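Local coordinates for rhamnonate dehydratase (Gibberella zeae PH-1, PDB 3FXG), which probably dehydrates L-rhamnonate to a 2-keto-3-deoxy sugar acid, as a magnesium-dependent lyase of the enolase superfamily, at residues V229-I233 against A260-R264; V186-F190 against N202-L206; P151-I156 against H333-S337. All coordinates share one frame; numbering follows the deposited sequence.

Contact 1 (V229-I233 against A260-R264)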
# COMPACT_ATOMS: atom_id res chain seq x y z
N VAL A 229 -6.17 10.58 -19.61
CA VAL A 229 -5.07 9.65 -19.40
C VAL A 229 -4.65 8.82 -20.61
O VAL A 229 -3.47 8.83 -20.99
CB VAL A 229 -5.36 8.70 -18.21
CG1 VAL A 229 -4.26 7.65 -18.10
CG2 VAL A 229 -5.43 9.51 -16.92
N SER A 230 -5.60 8.11 -21.22
CA SER A 230 -5.28 7.28 -22.38
C SER A 230 -4.72 8.07 -23.55
O SER A 230 -3.72 7.68 -24.16
CB SER A 230 -6.52 6.51 -22.85
OG SER A 230 -6.93 5.56 -21.88
N TYR A 231 -5.36 9.19 -23.88
CA TYR A 231 -4.91 10.00 -25.00
C TYR A 231 -3.51 10.57 -24.75
O TYR A 231 -2.66 10.55 -25.64
CB TYR A 231 -5.88 11.15 -25.27
CG TYR A 231 -5.59 11.89 -26.55
CD1 TYR A 231 -6.09 11.43 -27.77
CD2 TYR A 231 -4.78 13.03 -26.55
CE1 TYR A 231 -5.79 12.10 -28.97
CE2 TYR A 231 -4.48 13.70 -27.73
CZ TYR A 231 -4.98 13.23 -28.93
OH TYR A 231 -4.69 13.89 -30.10
N THR A 232 -3.28 11.06 -23.54
CA THR A 232 -1.98 11.61 -23.18
C THR A 232 -0.91 10.55 -23.35
O THR A 232 0.15 10.80 -23.94
CB THR A 232 -1.96 12.10 -21.71
OG1 THR A 232 -2.90 13.17 -21.55
CG2 THR A 232 -0.57 12.59 -21.33
N ILE A 233 -1.18 9.35 -22.85
CA ILE A 233 -0.22 8.25 -22.96
C ILE A 233 0.09 7.91 -24.41
O ILE A 233 1.26 7.69 -24.76
CB ILE A 233 -0.74 6.99 -22.21
CG1 ILE A 233 -0.65 7.23 -20.69
CG2 ILE A 233 0.07 5.76 -22.60
CD1 ILE A 233 -1.18 6.09 -19.84
N ALA A 260 -0.55 9.57 -11.83
CA ALA A 260 0.08 8.35 -11.32
C ALA A 260 0.07 7.32 -12.45
O ALA A 260 1.02 6.56 -12.63
CB ALA A 260 -0.70 7.82 -10.12
N LEU A 261 -1.02 7.31 -13.21
CA LEU A 261 -1.18 6.40 -14.34
C LEU A 261 -0.29 6.84 -15.49
O LEU A 261 0.31 6.02 -16.19
CB LEU A 261 -2.64 6.37 -14.79
CG LEU A 261 -3.68 5.94 -13.74
CD1 LEU A 261 -5.08 6.23 -14.27
CD2 LEU A 261 -3.52 4.46 -13.43
N ILE A 262 -0.22 8.15 -15.71
CA ILE A 262 0.61 8.68 -16.78
C ILE A 262 2.08 8.37 -16.52
O ILE A 262 2.82 7.98 -17.43
CB ILE A 262 0.41 10.20 -16.95
CG1 ILE A 262 -0.98 10.47 -17.54
CG2 ILE A 262 1.48 10.79 -17.86
CD1 ILE A 262 -1.33 11.94 -17.64
N LYS A 263 2.51 8.51 -15.26
CA LYS A 263 3.90 8.23 -14.91
C LYS A 263 4.22 6.74 -14.99
O LYS A 263 5.37 6.36 -15.25
CB LYS A 263 4.20 8.76 -13.50
CG LYS A 263 4.45 10.26 -13.44
CD LYS A 263 5.77 10.64 -14.10
CE LYS A 263 6.13 12.10 -13.84
NZ LYS A 263 7.44 12.47 -14.44
N ARG A 264 3.23 5.89 -14.77
CA ARG A 264 3.45 4.45 -14.85
C ARG A 264 3.81 4.10 -16.29
O ARG A 264 4.62 3.22 -16.55
CB ARG A 264 2.19 3.68 -14.43
CG ARG A 264 2.28 2.17 -14.69
CD ARG A 264 1.08 1.41 -14.15
NE ARG A 264 -0.16 1.69 -14.88
CZ ARG A 264 -1.33 1.15 -14.58
NH1 ARG A 264 -1.44 0.29 -13.57
NH2 ARG A 264 -2.41 1.46 -15.29

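Contact 2 (V186-F190 against N202-L206)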
# COMPACT_ATOMS: atom_id res chain seq x y z
N VAL A 186 4.74 25.46 -26.87
CA VAL A 186 3.69 25.64 -27.85
C VAL A 186 2.36 25.02 -27.41
O VAL A 186 2.32 24.07 -26.64
CB VAL A 186 4.11 25.02 -29.21
CG1 VAL A 186 5.37 25.70 -29.73
CG2 VAL A 186 4.36 23.53 -29.05
N PRO A 187 1.24 25.58 -27.89
CA PRO A 187 -0.07 25.05 -27.52
C PRO A 187 -0.49 23.89 -28.43
O PRO A 187 -0.39 23.99 -29.66
CB PRO A 187 -0.99 26.27 -27.66
CG PRO A 187 -0.38 27.00 -28.81
CD PRO A 187 1.12 26.89 -28.58
N LEU A 188 -0.94 22.79 -27.83
CA LEU A 188 -1.38 21.62 -28.57
C LEU A 188 -2.65 22.03 -29.30
O LEU A 188 -3.60 22.51 -28.68
CB LEU A 188 -1.68 20.46 -27.61
CG LEU A 188 -1.95 19.11 -28.26
CD1 LEU A 188 -0.64 18.53 -28.79
CD2 LEU A 188 -2.56 18.16 -27.24
N PRO A 189 -2.70 21.83 -30.63
CA PRO A 189 -3.86 22.19 -31.44
C PRO A 189 -5.15 21.37 -31.39
O PRO A 189 -6.23 21.95 -31.45
CB PRO A 189 -3.27 22.24 -32.85
CG PRO A 189 -2.26 21.14 -32.82
CD PRO A 189 -1.58 21.36 -31.47
N PHE A 190 -5.05 20.05 -31.28
CA PHE A 190 -6.27 19.24 -31.29
C PHE A 190 -6.53 18.39 -30.06
O PHE A 190 -5.60 17.86 -29.44
CB PHE A 190 -6.25 18.38 -32.55
CG PHE A 190 -5.94 19.17 -33.79
CD1 PHE A 190 -6.86 20.07 -34.32
CD2 PHE A 190 -4.68 19.09 -34.38
CE1 PHE A 190 -6.54 20.88 -35.41
CE2 PHE A 190 -4.34 19.89 -35.47
CZ PHE A 190 -5.28 20.79 -35.99
N ASN A 202 -1.50 16.41 -34.40
CA ASN A 202 -0.78 16.95 -33.26
C ASN A 202 0.70 16.57 -33.37
O ASN A 202 1.58 17.40 -33.14
CB ASN A 202 -1.32 16.39 -31.94
CG ASN A 202 -2.50 17.18 -31.41
OD1 ASN A 202 -2.59 18.39 -31.61
ND2 ASN A 202 -3.41 16.50 -30.71
N VAL A 203 0.96 15.32 -33.73
CA VAL A 203 2.33 14.84 -33.87
C VAL A 203 3.07 15.62 -34.96
O VAL A 203 4.21 16.05 -34.76
CB VAL A 203 2.36 13.33 -34.21
CG1 VAL A 203 3.80 12.88 -34.46
CG2 VAL A 203 1.76 12.53 -33.06
N GLU A 204 2.42 15.79 -36.11
CA GLU A 204 3.01 16.51 -37.23
C GLU A 204 3.31 17.95 -36.84
O GLU A 204 4.33 18.52 -37.24
CB GLU A 204 2.06 16.47 -38.43
CG GLU A 204 2.52 17.29 -39.64
CD GLU A 204 3.97 17.01 -40.02
OE1 GLU A 204 4.44 15.86 -39.85
OE2 GLU A 204 4.64 17.95 -40.50
N PHE A 205 2.40 18.54 -36.06
CA PHE A 205 2.53 19.91 -35.59
C PHE A 205 3.81 20.08 -34.77
O PHE A 205 4.59 21.01 -34.98
CB PHE A 205 1.32 20.26 -34.73
CG PHE A 205 1.42 21.60 -34.04
CD1 PHE A 205 1.22 22.78 -34.74
CD2 PHE A 205 1.68 21.67 -32.67
CE1 PHE A 205 1.27 24.01 -34.10
CE2 PHE A 205 1.74 22.89 -32.02
CZ PHE A 205 1.53 24.07 -32.73
N LEU A 206 4.01 19.17 -33.82
CA LEU A 206 5.18 19.20 -32.96
C LEU A 206 6.45 18.86 -33.73
O LEU A 206 7.51 19.43 -33.46
CB LEU A 206 4.99 18.23 -31.78
CG LEU A 206 3.83 18.59 -30.83
CD1 LEU A 206 3.70 17.52 -29.74
CD2 LEU A 206 4.08 19.96 -30.20

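Contact 3 (P151-I156 against H333-S337)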
# COMPACT_ATOMS: atom_id res chain seq x y z
N PRO A 151 11.70 46.79 -2.73
CA PRO A 151 11.02 45.95 -3.73
C PRO A 151 10.43 44.78 -2.96
O PRO A 151 10.97 44.40 -1.92
CB PRO A 151 12.16 45.50 -4.65
CG PRO A 151 13.25 46.53 -4.42
CD PRO A 151 13.15 46.79 -2.95
N VAL A 152 9.34 44.20 -3.45
CA VAL A 152 8.73 43.07 -2.74
C VAL A 152 9.70 41.90 -2.55
O VAL A 152 9.71 41.27 -1.49
CB VAL A 152 7.47 42.56 -3.48
CG1 VAL A 152 7.00 41.23 -2.89
CG2 VAL A 152 6.36 43.59 -3.38
N TYR A 153 10.52 41.61 -3.56
CA TYR A 153 11.44 40.48 -3.44
C TYR A 153 12.40 40.62 -2.26
O TYR A 153 12.82 39.62 -1.67
CB TYR A 153 12.20 40.26 -4.76
CG TYR A 153 13.41 41.14 -5.02
CD1 TYR A 153 14.68 40.73 -4.61
CD2 TYR A 153 13.30 42.34 -5.72
CE1 TYR A 153 15.82 41.49 -4.91
CE2 TYR A 153 14.43 43.11 -6.02
CZ TYR A 153 15.68 42.68 -5.62
OH TYR A 153 16.81 43.40 -5.94
N ARG A 154 12.74 41.85 -1.89
CA ARG A 154 13.64 42.08 -0.76
C ARG A 154 12.94 41.87 0.58
O ARG A 154 13.59 41.89 1.64
CB ARG A 154 14.20 43.51 -0.80
CG ARG A 154 15.15 43.78 -1.95
CD ARG A 154 16.42 42.94 -1.84
NE ARG A 154 17.41 43.34 -2.84
CZ ARG A 154 18.50 42.65 -3.13
NH1 ARG A 154 18.77 41.51 -2.49
NH2 ARG A 154 19.33 43.08 -4.07
N LEU A 155 11.63 41.67 0.54
CA LEU A 155 10.83 41.46 1.75
C LEU A 155 10.45 40.00 1.95
O LEU A 155 9.95 39.63 3.02
CB LEU A 155 9.55 42.29 1.68
CG LEU A 155 9.67 43.81 1.55
CD1 LEU A 155 8.28 44.44 1.54
CD2 LEU A 155 10.50 44.35 2.71
N ILE A 156 10.68 39.16 0.95
CA ILE A 156 10.29 37.76 1.06
C ILE A 156 11.41 36.74 0.90
O ILE A 156 11.18 35.62 0.44
CB ILE A 156 9.18 37.42 0.04
CG1 ILE A 156 9.66 37.71 -1.38
CG2 ILE A 156 7.93 38.24 0.35
CD1 ILE A 156 8.67 37.31 -2.46
N HIS A 333 9.07 38.78 -8.79
CA HIS A 333 9.57 39.00 -7.44
C HIS A 333 9.61 37.71 -6.63
O HIS A 333 10.46 37.54 -5.76
CB HIS A 333 8.71 40.04 -6.72
CG HIS A 333 9.04 41.46 -7.09
ND1 HIS A 333 8.72 42.00 -8.31
CD2 HIS A 333 9.64 42.44 -6.38
CE1 HIS A 333 9.11 43.26 -8.35
NE2 HIS A 333 9.68 43.55 -7.19
N PHE A 334 8.69 36.80 -6.94
CA PHE A 334 8.65 35.52 -6.25
C PHE A 334 9.75 34.60 -6.74
O PHE A 334 10.52 34.06 -5.94
CB PHE A 334 7.28 34.86 -6.46
CG PHE A 334 7.19 33.49 -5.87
CD1 PHE A 334 7.11 33.31 -4.49
CD2 PHE A 334 7.20 32.37 -6.69
CE1 PHE A 334 7.06 32.04 -3.94
CE2 PHE A 334 7.14 31.09 -6.15
CZ PHE A 334 7.07 30.92 -4.77
N GLN A 335 9.84 34.41 -8.06
CA GLN A 335 10.84 33.53 -8.65
C GLN A 335 12.28 33.87 -8.31
O GLN A 335 13.12 32.99 -8.17
CB GLN A 335 10.71 33.51 -10.18
CG GLN A 335 9.52 32.74 -10.71
CD GLN A 335 9.34 31.40 -10.01
OE1 GLN A 335 8.89 31.35 -8.88
NE2 GLN A 335 9.71 30.32 -10.69
N ILE A 336 12.57 35.16 -8.18
CA ILE A 336 13.93 35.60 -7.90
C ILE A 336 14.34 35.39 -6.43
O ILE A 336 15.52 35.46 -6.10
CB ILE A 336 14.09 37.10 -8.25
CG1 ILE A 336 15.56 37.44 -8.50
CG2 ILE A 336 13.54 37.96 -7.12
CD1 ILE A 336 16.10 36.85 -9.78
N SER A 337 13.37 35.09 -5.57
CA SER A 337 13.64 34.97 -4.14
C SER A 337 13.62 33.62 -3.44
O SER A 337 14.02 33.53 -2.28
CB SER A 337 12.68 35.88 -3.39
OG SER A 337 11.34 35.44 -3.57

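Contact 1 (V229-I233 against A260-R264)
Val229 reaches Leu261 through CG1, which its first torsion sets opposite the backbone N (chi1 175°). Ile262 uses an extended chain instead. Its CG1 is anti to the carbonyl carbon and chi2 is near 175°, so CD1 is carried across to Thr232. The two side chains cross at about a right angle, and Thr232 CG2 lies 3.8 Å from Ile262 CD1. Val229 and Leu261 also cross nearly at right angles, with Val229 CG1 3.9 Å from Leu261 CB. The same methyl grazes Ile262 CG1 at 4.4 Å. Ile233 CD1 adds a further contact, 3.9 Å from the carbonyl oxygen Leu261 O. No hydrogen bond joins 229-233 to 260-264, though Ile233 O accepts one from His266 NE2 just beyond. Thr232 turns its methyl to Ile262, while its OG1 is hydrogen-bonded to Asn228 O, just before the helix. Phe271 of strand 270-273 packs against both Thr232 and Ile262. Arg290 of a second subunit packs on Val229 and Leu261, so part of the seam lies at a subunit interface. The segment axes approach to 9.8 Å and run nearly parallel, at 28°. Neighbouring helices following successive parallel strands, here 219-222 and 246-248, are typical of the outer layer of the modified TIM barrel, (beta/alpha)7beta, of this branch of the enolase superfamily.

Contact 2 (V186-F190 against N202-L206)
The Phe205 ring carries Pro189 on one face. Pro189 CD sits 3.9 Å from the ring centroid, 28° off the normal, as a CH-pi contact. Pro189 CG lies over the same face too, offset from the centre. Pro187 O approaches this ring obliquely, 3.4 Å from Phe205 CE2. His209 packs edge-to-face with Phe205. The Phe190 ring has Pro189 CB over one face, offset toward the rim, and Lys201 makes a cation-pi contact with it. Asn202 OD1 comes to it obliquely, with ring and amide planes 35° apart. Asn202 uses both ends of its amide on the backbone of Phe190. Its OD1 takes the Phe190 N-H on an in-plane lone pair at 3.0 Å. Its ND2 gives a nearly straight bond to Phe190 O at 2.9 Å, within the amide plane but from above the plane of that carbonyl. ND2 probably also bonds to Tyr231 OH, which would help fix the amide. Leu188 CD1 packs 3.4 Å from Asn202 OD1. On the strand itself, Val186 CG2 meets Leu206 CD2 at 3.8 Å. This is the first half of a beta-alpha-beta crossover, in which helix 195-213 packs back on strand 184-187 and its following loop, as in the modified TIM barrel of this family.

Contact 3 (P151-I156 against H333-S337)
His333 comes first and meets Tyr153, Val152 and Pro151 with its imidazole. Its CD2 points edge-on at the backbone and lies 3.1 Å from Tyr153 N, near the plane of the ring. The same carbon is 3.6 Å from Val152 CB and 3.7 Å from Tyr153 CD2. It approaches the edge of the tyrosine ring close to that ring's plane. The two rings are oblique, with planes at 57°. His333 ND1 is turned to Pro329 O, with which it is hydrogen-bonded, and this helps set the imidazole. Phe334 takes a smaller part. Its CA lies 4.2 Å from Ile156 CD1, while its CB points away, and the ring packs on helix 305-316. Ile336 contributes CG2, packed 3.6 Å from Tyr153 CB. That methyl approaches the tyrosine ring obliquely. Tyr153 CG lies between its backbone N and carbonyl carbon (chi1 82°), and this sends the ring past His333, so that OH reaches Asp381 for a hydrogen bond. Ser337 closes the segment. Its OG lies 3.4 Å from Ile156 CD1 and 2.9 Å from Phe334 O. Ile156 CD1 therefore sits against polar atoms, with His333 O also near, at 3.8 Å. No hydrogen bond crosses between the segments. Ser337 O is hydrogen-bonded to Asn110 of a neighbouring subunit. The contact joins the turn after helix 128-148 to the segment 333-337, which lies on helix 329-335. Trp141 of helix 128-148 packs on Ile156, and Phe385 meets His333 edge-to-face. Leu305, at the start of helix 305-316, touches Val152 and Phe334, while Leu164 of strand 163-169 backs Ile336.

Contacts 2 and 3 are buried, whereas contact 1 is partly buried. Contacts 1 and 3 both meet neighbouring subunits; contact 2 is touched by no other chain. Contacts 1 and 2 belong to the same part of the barrel and touch through Tyr231 and Asn202. Contact 3 lies apart, with its centre about 36 Å from each of the other two centres. It closes a long loop of chain within which both are nested. Contact 1 is mainly aliphatic packing, with no hydrogen bond between its segments. Contact 2 adds a paired amide grip. Contact 3 combines an imidazole edge against backbone and a tyrosine ring with aliphatic packing.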